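Local atomic coordinates of pesticidal crystal protein Cry2Aa (Bacillus thuringiensis serovar kurstaki, PDB entry 1I5P), a protein that binds to midgut epithelial cells of dipteran and lepidopteran insect larvae and brings about their colloid-osmotic lysis. Residues Q99-R104 with L242-Y247; Y534-N539 with I595-N600; V559-R564 with T601-D606. All blocks are in the same frame, centred on the assembly; numbering follows the deposited sequence.

Contact 1 of 3, residues Q99-R104 with L242-Y247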
# COMPACT_ATOMS: atom_id res chain seq x y z
N GLN A 99 9.68 -16.44 -12.97
CA GLN A 99 8.88 -17.56 -12.51
C GLN A 99 7.44 -17.14 -12.22
O GLN A 99 6.50 -17.85 -12.55
CB GLN A 99 9.51 -18.18 -11.26
CG GLN A 99 8.84 -19.48 -10.80
CD GLN A 99 9.75 -20.31 -9.91
OE1 GLN A 99 10.89 -19.95 -9.66
NE2 GLN A 99 9.24 -21.45 -9.43
N PHE A 100 7.28 -15.96 -11.61
CA PHE A 100 5.95 -15.45 -11.28
C PHE A 100 5.10 -15.17 -12.52
O PHE A 100 3.94 -15.55 -12.58
CB PHE A 100 6.05 -14.17 -10.45
CG PHE A 100 4.71 -13.60 -10.04
CD1 PHE A 100 3.95 -14.23 -9.06
CD2 PHE A 100 4.20 -12.46 -10.66
CE1 PHE A 100 2.70 -13.73 -8.70
CE2 PHE A 100 2.95 -11.95 -10.30
CZ PHE A 100 2.20 -12.59 -9.32
N LEU A 101 5.69 -14.49 -13.50
CA LEU A 101 4.95 -14.14 -14.71
C LEU A 101 4.95 -15.24 -15.77
O LEU A 101 4.16 -15.19 -16.72
CB LEU A 101 5.54 -12.87 -15.32
CG LEU A 101 5.50 -11.62 -14.44
CD1 LEU A 101 6.21 -10.48 -15.16
CD2 LEU A 101 4.05 -11.24 -14.13
N ASN A 102 5.82 -16.22 -15.60
CA ASN A 102 5.97 -17.31 -16.55
C ASN A 102 6.47 -16.71 -17.86
O ASN A 102 6.06 -17.12 -18.94
CB ASN A 102 4.65 -18.06 -16.77
CG ASN A 102 4.83 -19.33 -17.59
OD1 ASN A 102 5.92 -19.89 -17.65
ND2 ASN A 102 3.75 -19.80 -18.22
N GLN A 103 7.35 -15.72 -17.74
CA GLN A 103 7.95 -15.06 -18.90
C GLN A 103 9.46 -15.13 -18.72
O GLN A 103 9.97 -15.05 -17.61
CB GLN A 103 7.53 -13.59 -19.00
CG GLN A 103 6.03 -13.33 -19.13
CD GLN A 103 5.70 -11.86 -19.39
OE1 GLN A 103 4.58 -11.40 -19.14
NE2 GLN A 103 6.68 -11.12 -19.91
N ARG A 104 10.17 -15.27 -19.83
CA ARG A 104 11.61 -15.34 -19.79
C ARG A 104 12.25 -14.40 -20.79
O ARG A 104 11.71 -14.15 -21.86
CB ARG A 104 12.07 -16.77 -20.08
CG ARG A 104 11.95 -17.71 -18.90
CD ARG A 104 13.32 -18.31 -18.58
NE ARG A 104 14.31 -17.26 -18.43
CZ ARG A 104 15.54 -17.30 -18.93
NH1 ARG A 104 15.94 -18.36 -19.63
NH2 ARG A 104 16.37 -16.28 -18.74
N LEU A 242 -5.27 -10.43 -7.80
CA LEU A 242 -4.75 -9.73 -6.62
C LEU A 242 -3.25 -9.95 -6.43
O LEU A 242 -2.52 -9.01 -6.08
CB LEU A 242 -5.51 -10.18 -5.37
CG LEU A 242 -7.02 -9.89 -5.40
CD1 LEU A 242 -7.64 -10.23 -4.04
CD2 LEU A 242 -7.25 -8.42 -5.74
N GLU A 243 -2.78 -11.17 -6.67
CA GLU A 243 -1.35 -11.45 -6.51
C GLU A 243 -0.52 -10.73 -7.56
O GLU A 243 0.61 -10.31 -7.30
CB GLU A 243 -1.08 -12.95 -6.60
CG GLU A 243 -1.72 -13.78 -5.51
CD GLU A 243 -0.81 -14.90 -5.03
OE1 GLU A 243 -0.15 -15.54 -5.87
OE2 GLU A 243 -0.76 -15.14 -3.81
N PHE A 244 -1.07 -10.60 -8.76
CA PHE A 244 -0.36 -9.90 -9.81
C PHE A 244 -0.14 -8.47 -9.33
O PHE A 244 0.95 -7.91 -9.49
CB PHE A 244 -1.18 -9.87 -11.10
CG PHE A 244 -0.53 -9.10 -12.22
CD1 PHE A 244 0.53 -9.64 -12.94
CD2 PHE A 244 -0.97 -7.82 -12.55
CE1 PHE A 244 1.15 -8.92 -13.96
CE2 PHE A 244 -0.36 -7.09 -13.57
CZ PHE A 244 0.70 -7.64 -14.28
N ARG A 245 -1.18 -7.88 -8.74
CA ARG A 245 -1.10 -6.51 -8.23
C ARG A 245 -0.13 -6.42 -7.06
O ARG A 245 0.72 -5.53 -7.01
CB ARG A 245 -2.48 -6.02 -7.78
CG ARG A 245 -2.45 -4.66 -7.08
CD ARG A 245 -3.85 -4.20 -6.71
NE ARG A 245 -3.82 -2.94 -5.97
CZ ARG A 245 -3.35 -2.81 -4.73
NH1 ARG A 245 -2.86 -3.85 -4.08
NH2 ARG A 245 -3.36 -1.61 -4.15
N THR A 246 -0.26 -7.35 -6.12
CA THR A 246 0.60 -7.38 -4.96
C THR A 246 2.06 -7.46 -5.37
O THR A 246 2.90 -6.70 -4.88
CB THR A 246 0.26 -8.57 -4.05
OG1 THR A 246 -1.00 -8.32 -3.41
CG2 THR A 246 1.34 -8.76 -2.99
N TYR A 247 2.35 -8.39 -6.27
CA TYR A 247 3.71 -8.58 -6.74
C TYR A 247 4.29 -7.27 -7.28
O TYR A 247 5.38 -6.87 -6.91
CB TYR A 247 3.76 -9.66 -7.84
CG TYR A 247 5.17 -10.11 -8.14
CD1 TYR A 247 5.70 -11.26 -7.54
CD2 TYR A 247 6.00 -9.35 -8.96
CE1 TYR A 247 7.03 -11.63 -7.76
CE2 TYR A 247 7.33 -9.71 -9.18
CZ TYR A 247 7.84 -10.85 -8.57
OH TYR A 247 9.16 -11.18 -8.77

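Contact 2 of 3, residues Y534-N539 with I595-N600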
# COMPACT_ATOMS: atom_id res chain seq x y z
N TYR A 534 -11.25 15.07 8.97
CA TYR A 534 -10.22 14.18 9.49
C TYR A 534 -9.89 14.61 10.91
O TYR A 534 -9.95 15.79 11.24
CB TYR A 534 -8.97 14.23 8.62
CG TYR A 534 -9.24 13.87 7.18
CD1 TYR A 534 -9.76 14.80 6.29
CD2 TYR A 534 -9.05 12.57 6.73
CE1 TYR A 534 -10.09 14.45 4.99
CE2 TYR A 534 -9.38 12.20 5.43
CZ TYR A 534 -9.90 13.15 4.57
OH TYR A 534 -10.27 12.78 3.29
N THR A 535 -9.55 13.64 11.75
CA THR A 535 -9.21 13.93 13.14
C THR A 535 -7.86 13.33 13.50
O THR A 535 -7.58 12.17 13.21
CB THR A 535 -10.28 13.37 14.10
OG1 THR A 535 -11.56 13.85 13.70
CG2 THR A 535 -10.00 13.84 15.53
N LEU A 536 -7.02 14.14 14.14
CA LEU A 536 -5.69 13.70 14.51
C LEU A 536 -5.35 14.10 15.95
O LEU A 536 -5.88 15.08 16.48
CB LEU A 536 -4.67 14.30 13.54
CG LEU A 536 -4.48 15.81 13.60
CD1 LEU A 536 -3.29 16.11 14.50
CD2 LEU A 536 -4.23 16.39 12.22
N ARG A 537 -4.45 13.33 16.55
CA ARG A 537 -3.99 13.58 17.91
C ARG A 537 -2.71 14.40 17.80
O ARG A 537 -1.67 13.87 17.40
CB ARG A 537 -3.71 12.25 18.62
CG ARG A 537 -3.39 12.37 20.10
CD ARG A 537 -4.61 12.81 20.87
NE ARG A 537 -4.36 12.89 22.31
CZ ARG A 537 -5.29 13.16 23.21
NH1 ARG A 537 -6.54 13.37 22.83
NH2 ARG A 537 -4.97 13.23 24.49
N GLY A 538 -2.79 15.69 18.13
CA GLY A 538 -1.63 16.56 18.02
C GLY A 538 -0.46 16.28 18.95
O GLY A 538 -0.59 15.58 19.96
N ASN A 539 0.68 16.85 18.61
CA ASN A 539 1.89 16.68 19.40
C ASN A 539 2.44 18.04 19.82
O ASN A 539 3.55 18.15 20.33
CB ASN A 539 2.94 15.94 18.58
CG ASN A 539 3.22 16.61 17.26
OD1 ASN A 539 2.73 17.71 16.99
ND2 ASN A 539 4.02 15.96 16.41
N ILE A 595 -0.24 25.32 10.34
CA ILE A 595 -1.24 24.85 11.27
C ILE A 595 -0.58 24.32 12.53
O ILE A 595 0.60 23.98 12.53
CB ILE A 595 -2.13 23.73 10.64
CG1 ILE A 595 -1.34 22.43 10.47
CG2 ILE A 595 -2.67 24.20 9.30
CD1 ILE A 595 -1.42 21.51 11.68
N VAL A 596 -1.35 24.26 13.62
CA VAL A 596 -0.83 23.77 14.89
C VAL A 596 -1.50 22.46 15.28
O VAL A 596 -2.72 22.40 15.42
CB VAL A 596 -1.08 24.78 16.03
CG1 VAL A 596 -0.26 24.39 17.25
CG2 VAL A 596 -0.74 26.19 15.57
N ALA A 597 -0.70 21.42 15.45
CA ALA A 597 -1.22 20.12 15.87
C ALA A 597 -1.27 20.12 17.40
O ALA A 597 -0.47 19.46 18.06
CB ALA A 597 -0.30 19.00 15.37
N SER A 598 -2.23 20.88 17.94
CA SER A 598 -2.43 21.02 19.38
C SER A 598 -2.06 19.75 20.15
O SER A 598 -2.55 18.67 19.84
CB SER A 598 -3.88 21.40 19.66
OG SER A 598 -4.27 22.51 18.86
N ASP A 599 -1.21 19.90 21.16
CA ASP A 599 -0.75 18.76 21.97
C ASP A 599 -1.87 18.09 22.77
O ASP A 599 -2.77 18.76 23.28
CB ASP A 599 0.35 19.21 22.93
CG ASP A 599 1.35 18.12 23.22
OD1 ASP A 599 1.06 16.94 22.94
OD2 ASP A 599 2.44 18.44 23.74
N ASN A 600 -1.81 16.76 22.87
CA ASN A 600 -2.81 15.98 23.60
C ASN A 600 -4.22 16.45 23.29
O ASN A 600 -5.09 16.47 24.16
CB ASN A 600 -2.58 16.07 25.11
CG ASN A 600 -1.38 15.27 25.56
OD1 ASN A 600 -0.24 15.65 25.29
ND2 ASN A 600 -1.63 14.16 26.24

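Contact 3 of 3, residues V559-R564 with T601-D606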
# COMPACT_ATOMS: atom_id res chain seq x y z
N VAL A 559 -10.06 24.96 3.75
CA VAL A 559 -9.60 24.16 4.87
C VAL A 559 -9.87 24.88 6.18
O VAL A 559 -9.51 26.05 6.35
CB VAL A 559 -8.08 23.87 4.76
CG1 VAL A 559 -7.62 23.04 5.94
CG2 VAL A 559 -7.79 23.16 3.45
N THR A 560 -10.51 24.18 7.11
CA THR A 560 -10.81 24.75 8.40
C THR A 560 -10.15 23.92 9.48
O THR A 560 -10.40 22.72 9.61
CB THR A 560 -12.33 24.80 8.65
OG1 THR A 560 -12.96 25.51 7.58
CG2 THR A 560 -12.64 25.52 9.96
N ILE A 561 -9.28 24.57 10.25
CA ILE A 561 -8.55 23.92 11.32
C ILE A 561 -8.03 25.01 12.27
O ILE A 561 -7.61 26.07 11.82
CB ILE A 561 -7.37 23.10 10.75
CG1 ILE A 561 -6.64 22.37 11.88
CG2 ILE A 561 -6.43 24.00 9.96
CD1 ILE A 561 -5.64 21.34 11.38
N ASN A 562 -8.09 24.75 13.57
CA ASN A 562 -7.63 25.72 14.57
C ASN A 562 -8.46 27.00 14.50
O ASN A 562 -7.98 28.08 14.82
CB ASN A 562 -6.16 26.09 14.32
CG ASN A 562 -5.22 24.89 14.43
OD1 ASN A 562 -4.20 24.84 13.75
ND2 ASN A 562 -5.56 23.95 15.29
N GLY A 563 -9.71 26.87 14.07
CA GLY A 563 -10.56 28.04 13.96
C GLY A 563 -10.13 28.93 12.81
O GLY A 563 -10.66 30.03 12.62
N ARG A 564 -9.16 28.46 12.03
CA ARG A 564 -8.67 29.22 10.88
C ARG A 564 -9.26 28.64 9.60
O ARG A 564 -9.39 27.42 9.46
CB ARG A 564 -7.14 29.16 10.80
CG ARG A 564 -6.41 29.38 12.12
CD ARG A 564 -4.90 29.31 11.90
NE ARG A 564 -4.16 29.07 13.13
CZ ARG A 564 -2.86 28.78 13.18
NH1 ARG A 564 -2.15 28.71 12.05
NH2 ARG A 564 -2.26 28.57 14.34
N THR A 601 -4.46 16.79 22.03
CA THR A 601 -5.77 17.27 21.63
C THR A 601 -6.22 16.64 20.32
O THR A 601 -5.41 16.44 19.41
CB THR A 601 -5.73 18.81 21.44
OG1 THR A 601 -5.09 19.42 22.57
CG2 THR A 601 -7.14 19.36 21.31
N ASN A 602 -7.50 16.29 20.22
CA ASN A 602 -8.02 15.72 18.99
C ASN A 602 -8.39 16.88 18.07
O ASN A 602 -9.44 17.50 18.22
CB ASN A 602 -9.25 14.86 19.26
CG ASN A 602 -8.93 13.61 20.06
OD1 ASN A 602 -7.80 13.12 20.06
ND2 ASN A 602 -9.95 13.06 20.72
N VAL A 603 -7.51 17.18 17.12
CA VAL A 603 -7.71 18.27 16.18
C VAL A 603 -8.49 17.83 14.95
O VAL A 603 -8.22 16.78 14.37
CB VAL A 603 -6.35 18.82 15.72
CG1 VAL A 603 -6.55 20.03 14.84
CG2 VAL A 603 -5.49 19.14 16.93
N THR A 604 -9.48 18.63 14.56
CA THR A 604 -10.27 18.30 13.38
C THR A 604 -9.77 19.11 12.19
O THR A 604 -9.44 20.29 12.31
CB THR A 604 -11.77 18.62 13.58
OG1 THR A 604 -11.95 20.02 13.77
CG2 THR A 604 -12.33 17.86 14.78
N LEU A 605 -9.70 18.45 11.04
CA LEU A 605 -9.26 19.08 9.81
C LEU A 605 -10.38 18.93 8.80
O LEU A 605 -10.67 17.82 8.35
CB LEU A 605 -8.00 18.39 9.27
CG LEU A 605 -7.62 18.71 7.81
CD1 LEU A 605 -7.26 20.18 7.67
CD2 LEU A 605 -6.45 17.83 7.39
N ASP A 606 -11.03 20.04 8.45
CA ASP A 606 -12.12 19.98 7.49
C ASP A 606 -11.65 20.47 6.13
O ASP A 606 -11.13 21.57 5.99
CB ASP A 606 -13.31 20.82 7.96
CG ASP A 606 -13.96 20.27 9.21
OD1 ASP A 606 -14.08 19.03 9.31
OD2 ASP A 606 -14.35 21.07 10.09
O HOH W 1 -13.50 23.76 5.52
O HOH W 2 -11.91 21.78 11.70
O HOH W 3 -9.43 22.27 14.32

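Contact 1 of 3, residues Q99-R104 with L242-Y247
Phe100 and Tyr247 both carry CG anti to the backbone N, with chi1 at -179° and -167°, and from these starting points the two rings lie face against face, shifted relative to each other, as an offset stack. The planes are nearly parallel, 10° apart, with ring centroids separated by 4.2 Å. Tyr247 CD1 sits over the centre of the Phe100 ring, whereas Phe100 CD2 lies over the Tyr247 ring displaced toward its rim. Overlap continues past the rings at both ends: Phe100 CB makes a CH-pi contact over the face of Tyr247, and Tyr247 CB packs 3.5 Å from Phe100 CE2, on the same face that CD1 covers. The far end of the phenylalanine reaches the helix backbone. Its CZ comes within 3.4 Å of Glu243 O, a carbonyl already accepting the helical bond from Tyr247 N, and Phe244 N and CA lie at the ring's edge. Leu101 adds a smaller apolar contact, its CD2 meeting the edge of the Phe244 ring at CE1, 3.7 Å away. No hydrogen bond joins the two segments; the junction rests on packing of rings, a leucine methyl and the helix backbone. Polar ends are served from outside: Tyr247 OH bonds to Thr97 OG1, one turn back on helix 88-101, tying the far end of the tyrosine to the helix that supplies Phe100, while Glu243 OE2 is bonded to His46 NE2. Leu171 of helix 170-193 touches both Leu101 and Phe244. Helix 88-101 ends here. The arrangement is helix-to-helix aromatic packing within the alpha-helical bundle that forms the N-terminal domain of three-domain Cry toxins, the domain generally assigned to membrane insertion and pore formation.

Contact 2 of 3, residues Y534-N539 with I595-N600
The polar contacts centre on the backbone of Gly538, set against the segment Ala597 to Asn600. Asn600 N gives a weak hydrogen bond to Gly538 O, 3.4 Å long and bent to 132° at the hydrogen; the same N-H also makes a weak bond to Asp599 OD1 within its own segment. Gly538 CA makes CA-H...O contacts to two carbonyls, Ser598 O at 2.9 Å and Ala597 O at 3.1 Å. Having no side chain, Gly538 lets both carbonyls come up to its CA. Ala597 is the centre of an inverse gamma turn, which bends the chain there.

Among the polar side chains, Arg537 has CG anti to the backbone N (chi1 -173°) and its chain then bends at chi2 (68°), its end coming near Asn600. Asn600 O sits 3.2 Å above the guanidinium plane and toward the rim, while Arg537 NH1 is hydrogen-bonded to Asn602 OD1. Asp599 CG lies 3.6 Å from Asn539 C. Asn539 ND2 is held by Pro488 O and Tyr543 OH.

Apolar contact is slight: Leu536 CD1 meets Ala597 CB at 4.2 Å. Around it, Leu536 and Ile595 both touch Phe624 of strand 617-626, and Ala597 touches Tyr543 of strand 541-550, while Leu536 and Ser598 border Val603 of strand 602-610.

Contact 3 of 3, residues V559-R564 with T601-D606
Two backbone hydrogen bonds join Thr560 and Asp606 as an antiparallel hydrogen-bonded pair. Thr560 N donates to Asp606 O at 2.9 Å, and Asp606 N to Thr560 O at 3.0 Å. Val559 CA adds a CA-H...O contact to Asp606 O.

Water continues the link toward the turn, where the strands part. One water bridges Thr560 O, Thr604 OG1 and Asp606 OD2, its O 2.7 Å from Thr604 OG1; another accepts from Asn562 N and donates to Thr604 O, its own O 2.8 Å from that carbonyl oxygen, spanning the gap between the two backbones. Asp606 OD1 has its salt bridge with Arg533.

Apolar side chains meet on the face of Val559, Ile561, Val603 and Leu605. Val559 CG1, anti to its backbone N (chi1 -180°), presses on Leu605 CD1 at 3.4 Å, tighter than usual; Ile561 CG1 packs on Val603 CG1 at 3.8 Å. Leu545 of strand 541-550 touches both Val559 and Leu605.

Strand 555-561 passes into strand 564-571 through a type I' turn, Ile561 to Arg564, making a beta hairpin with a two-residue loop, Asn562 and Gly563, at this end of the lectin-like jelly-roll sandwich.

From the N terminus, contact 1 comes first, closing a largely helical loop of 137 residues inside the N-terminal bundle before either of the others opens. Contacts 2 and 3 lie beyond the chain's centre in the C-terminal beta sandwich, about 42 and 44 Å from contact 1, centre to centre. Their segments alternate: 534-539 opens contact 2, 559-564 opens contact 3, then 595-600 and 601-606 close them in turn along continuous chain. The two centres are 8 Å apart. Strand 602-610 runs between strands 530-537 and 555-561 in one sheet, whereas 585-597 belongs to the other, so contact 2 joins the two sheets and contact 3 joins neighbours within one.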